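Local coordinates for malarial CLPB2 atpase/hsp101 protein (Plasmodium falciparum, PDB 4IRF) that probably uses ATP hydrolysis to drive protein unfolding and translocation in the parasitophorous vacuole, represented here by its N-terminal cargo-binding domain, at residues A[47-52]-A[111-116]. Residues are numbered along the deposited sequence; the frame is centred on the assembly and turned at random.
Sequences SDYGST and KVDVEH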
loop_
_atom_site.group_PDB
_atom_site.type_symbol
_atom_site.label_atom_id
_atom_site.label_comp_id
_atom_site.label_asym_id
_atom_site.label_seq_id
_atom_site.Cartn_x
_atom_site.Cartn_y
_atom_site.Cartn_z
ATOM N N SER A 47 -1.032 -8.237 -4.608
ATOM C CA SER A 47 -2.444 -8.536 -4.746
ATOM C C SER A 47 -2.901 -8.596 -6.203
ATOM O O SER A 47 -2.217 -8.065 -7.103
ATOM C CB SER A 47 -3.284 -7.469 -4.046
ATOM O OG SER A 47 -3.168 -6.223 -4.700
ATOM N N ASP A 48 -4.068 -9.201 -6.421
ATOM C CA ASP A 48 -4.658 -9.250 -7.766
ATOM C C ASP A 48 -4.838 -7.849 -8.337
ATOM O O ASP A 48 -4.403 -7.548 -9.455
ATOM C CB ASP A 48 -6.018 -9.950 -7.742
ATOM C CG ASP A 48 -5.905 -11.472 -7.743
ATOM O OD1 ASP A 48 -4.786 -12.010 -7.950
ATOM O OD2 ASP A 48 -6.951 -12.131 -7.548
ATOM N N TYR A 49 -5.485 -6.982 -7.563
ATOM C CA TYR A 49 -5.856 -5.672 -8.082
ATOM C C TYR A 49 -4.646 -4.754 -8.159
ATOM O O TYR A 49 -4.454 -4.020 -9.141
ATOM C CB TYR A 49 -6.940 -5.062 -7.200
ATOM C CG TYR A 49 -7.550 -3.810 -7.760
ATOM C CD1 TYR A 49 -6.886 -2.599 -7.700
ATOM C CD2 TYR A 49 -8.798 -3.838 -8.362
ATOM C CE1 TYR A 49 -7.435 -1.451 -8.210
ATOM C CE2 TYR A 49 -9.364 -2.682 -8.875
ATOM C CZ TYR A 49 -8.672 -1.494 -8.800
ATOM O OH TYR A 49 -9.216 -0.327 -9.299
ATOM N N GLY A 50 -3.846 -4.752 -7.093
ATOM C CA GLY A 50 -2.642 -3.956 -7.076
ATOM C C GLY A 50 -1.666 -4.304 -8.192
ATOM O O GLY A 50 -1.034 -3.407 -8.762
ATOM N N SER A 51 -1.515 -5.594 -8.496
ATOM C CA SER A 51 -0.532 -5.993 -9.514
ATOM C C SER A 51 -0.970 -5.544 -10.903
ATOM O O SER A 51 -0.169 -5.078 -11.706
ATOM C CB SER A 51 -0.276 -7.504 -9.472
ATOM O OG SER A 51 -1.477 -8.245 -9.610
ATOM N N THR A 52 -2.257 -5.691 -11.170
ATOM C CA THR A 52 -2.851 -5.166 -12.397
ATOM C C THR A 52 -2.716 -3.642 -12.497
ATOM O O THR A 52 -2.410 -3.098 -13.559
ATOM C CB THR A 52 -4.312 -5.529 -12.450
ATOM O OG1 THR A 52 -4.438 -6.954 -12.378
ATOM C CG2 THR A 52 -4.956 -4.999 -13.722
ATOM N N LYS A 111 -16.247 4.547 -1.058
ATOM C CA LYS A 111 -15.367 3.558 -0.431
ATOM C C LYS A 111 -13.878 3.811 -0.697
ATOM O O LYS A 111 -13.501 4.405 -1.728
ATOM C CB LYS A 111 -15.705 2.148 -0.902
ATOM C CG LYS A 111 -17.178 1.837 -1.036
ATOM C CD LYS A 111 -17.806 1.484 0.299
ATOM C CE LYS A 111 -19.170 0.829 0.074
ATOM N NZ LYS A 111 -19.772 0.473 1.379
ATOM N N VAL A 112 -13.037 3.299 0.207
ATOM C CA VAL A 112 -11.601 3.388 0.060
ATOM C C VAL A 112 -11.105 2.179 -0.748
ATOM O O VAL A 112 -11.241 1.047 -0.319
ATOM C CB VAL A 112 -10.891 3.453 1.434
ATOM C CG1 VAL A 112 -9.398 3.639 1.253
ATOM C CG2 VAL A 112 -11.453 4.610 2.268
ATOM N N ASP A 113 -10.578 2.440 -1.940
ATOM C CA ASP A 113 -10.097 1.385 -2.834
ATOM C C ASP A 113 -8.574 1.356 -2.838
ATOM O O ASP A 113 -7.901 2.146 -2.174
ATOM C CB ASP A 113 -10.645 1.616 -4.266
ATOM C CG ASP A 113 -10.769 0.325 -5.068
ATOM O OD1 ASP A 113 -10.016 -0.627 -4.804
ATOM O OD2 ASP A 113 -11.628 0.265 -5.975
ATOM N N VAL A 114 -8.014 0.440 -3.614
ATOM C CA VAL A 114 -6.573 0.278 -3.682
ATOM C C VAL A 114 -5.816 1.515 -4.139
ATOM O O VAL A 114 -4.736 1.782 -3.636
ATOM C CB VAL A 114 -6.212 -0.949 -4.565
ATOM C CG1 VAL A 114 -4.737 -1.207 -4.539
ATOM C CG2 VAL A 114 -6.928 -2.166 -4.047
ATOM N N GLU A 115 -6.368 2.273 -5.096
ATOM C CA GLU A 115 -5.683 3.480 -5.559
ATOM C C GLU A 115 -5.584 4.505 -4.441
ATOM O O GLU A 115 -4.638 5.294 -4.399
ATOM C CB GLU A 115 -6.461 4.135 -6.701
ATOM C CG GLU A 115 -6.504 3.292 -7.991
ATOM C CD GLU A 115 -7.618 2.251 -8.019
ATOM O OE1 GLU A 115 -8.243 1.936 -6.975
ATOM O OE2 GLU A 115 -7.874 1.723 -9.138
ATOM N N HIS A 116 -6.589 4.539 -3.576
ATOM C CA HIS A 116 -6.606 5.512 -2.477
ATOM C C HIS A 116 -5.576 5.128 -1.418
ATOM O O HIS A 116 -4.870 5.987 -0.891
ATOM C CB HIS A 116 -8.015 5.605 -1.893
ATOM C CG HIS A 116 -9.033 5.941 -2.942
ATOM N ND1 HIS A 116 -10.067 5.092 -3.270
ATOM C CD2 HIS A 116 -9.123 6.998 -3.785
ATOM C CE1 HIS A 116 -10.776 5.635 -4.252
ATOM N NE2 HIS A 116 -10.225 6.788 -4.579
#
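Two bonds grip Tyr49 OH: it donates to Glu115 OE2 over a very short 2.5 Å and takes a weak bond from Lys148 NZ. Glu115 OE2 receives the phenol on its syn lone pair, at the ring's edge and in its plane, while the carboxylate is turned 75° to the ring. A bend at chi2 (85°) brings the Glu115 carboxylate to the phenol, and Tyr49 reaches it with CG anti to the backbone N (chi1 -171°). Lys148 also salt-bridges Glu115 OE1 and Asp113 OD2, and Arg15 adds a second salt bridge to OD2; these cations would favour ionised carboxylates. Behind the hydroxyl, Val114 packs obliquely against the ring, its CB 3.6 Å from Tyr49 CD1 and its CG2 beside the same carbon. One ring face carries Asp113 OD1, offset toward the rim. Asp113 OD1 accepts from Val114 N at 2.6 Å through its anti lone pair, and Asp113 N gives its hydrogen to His116 ND1 in the imidazole plane, 3.0 Å away, so both backbone N-H groups are paired with side chains as the helix begins. In 47-52, Ser47 is the N-cap of helix 48-56, its OG accepting Gly50 N at 2.9 Å. Gly50 CA lies 4.3 Å from Val114 CG1 and 6.7 Å from Val114 CA. The contact thus joins the N-terminal ends of helices 48-56 and 114-121 in the buried part of the mainly helical Clp N-terminal domain, with helix 14-29 touching Tyr49 and Val114 through Arg15 and helix 138-151 packing on Glu115.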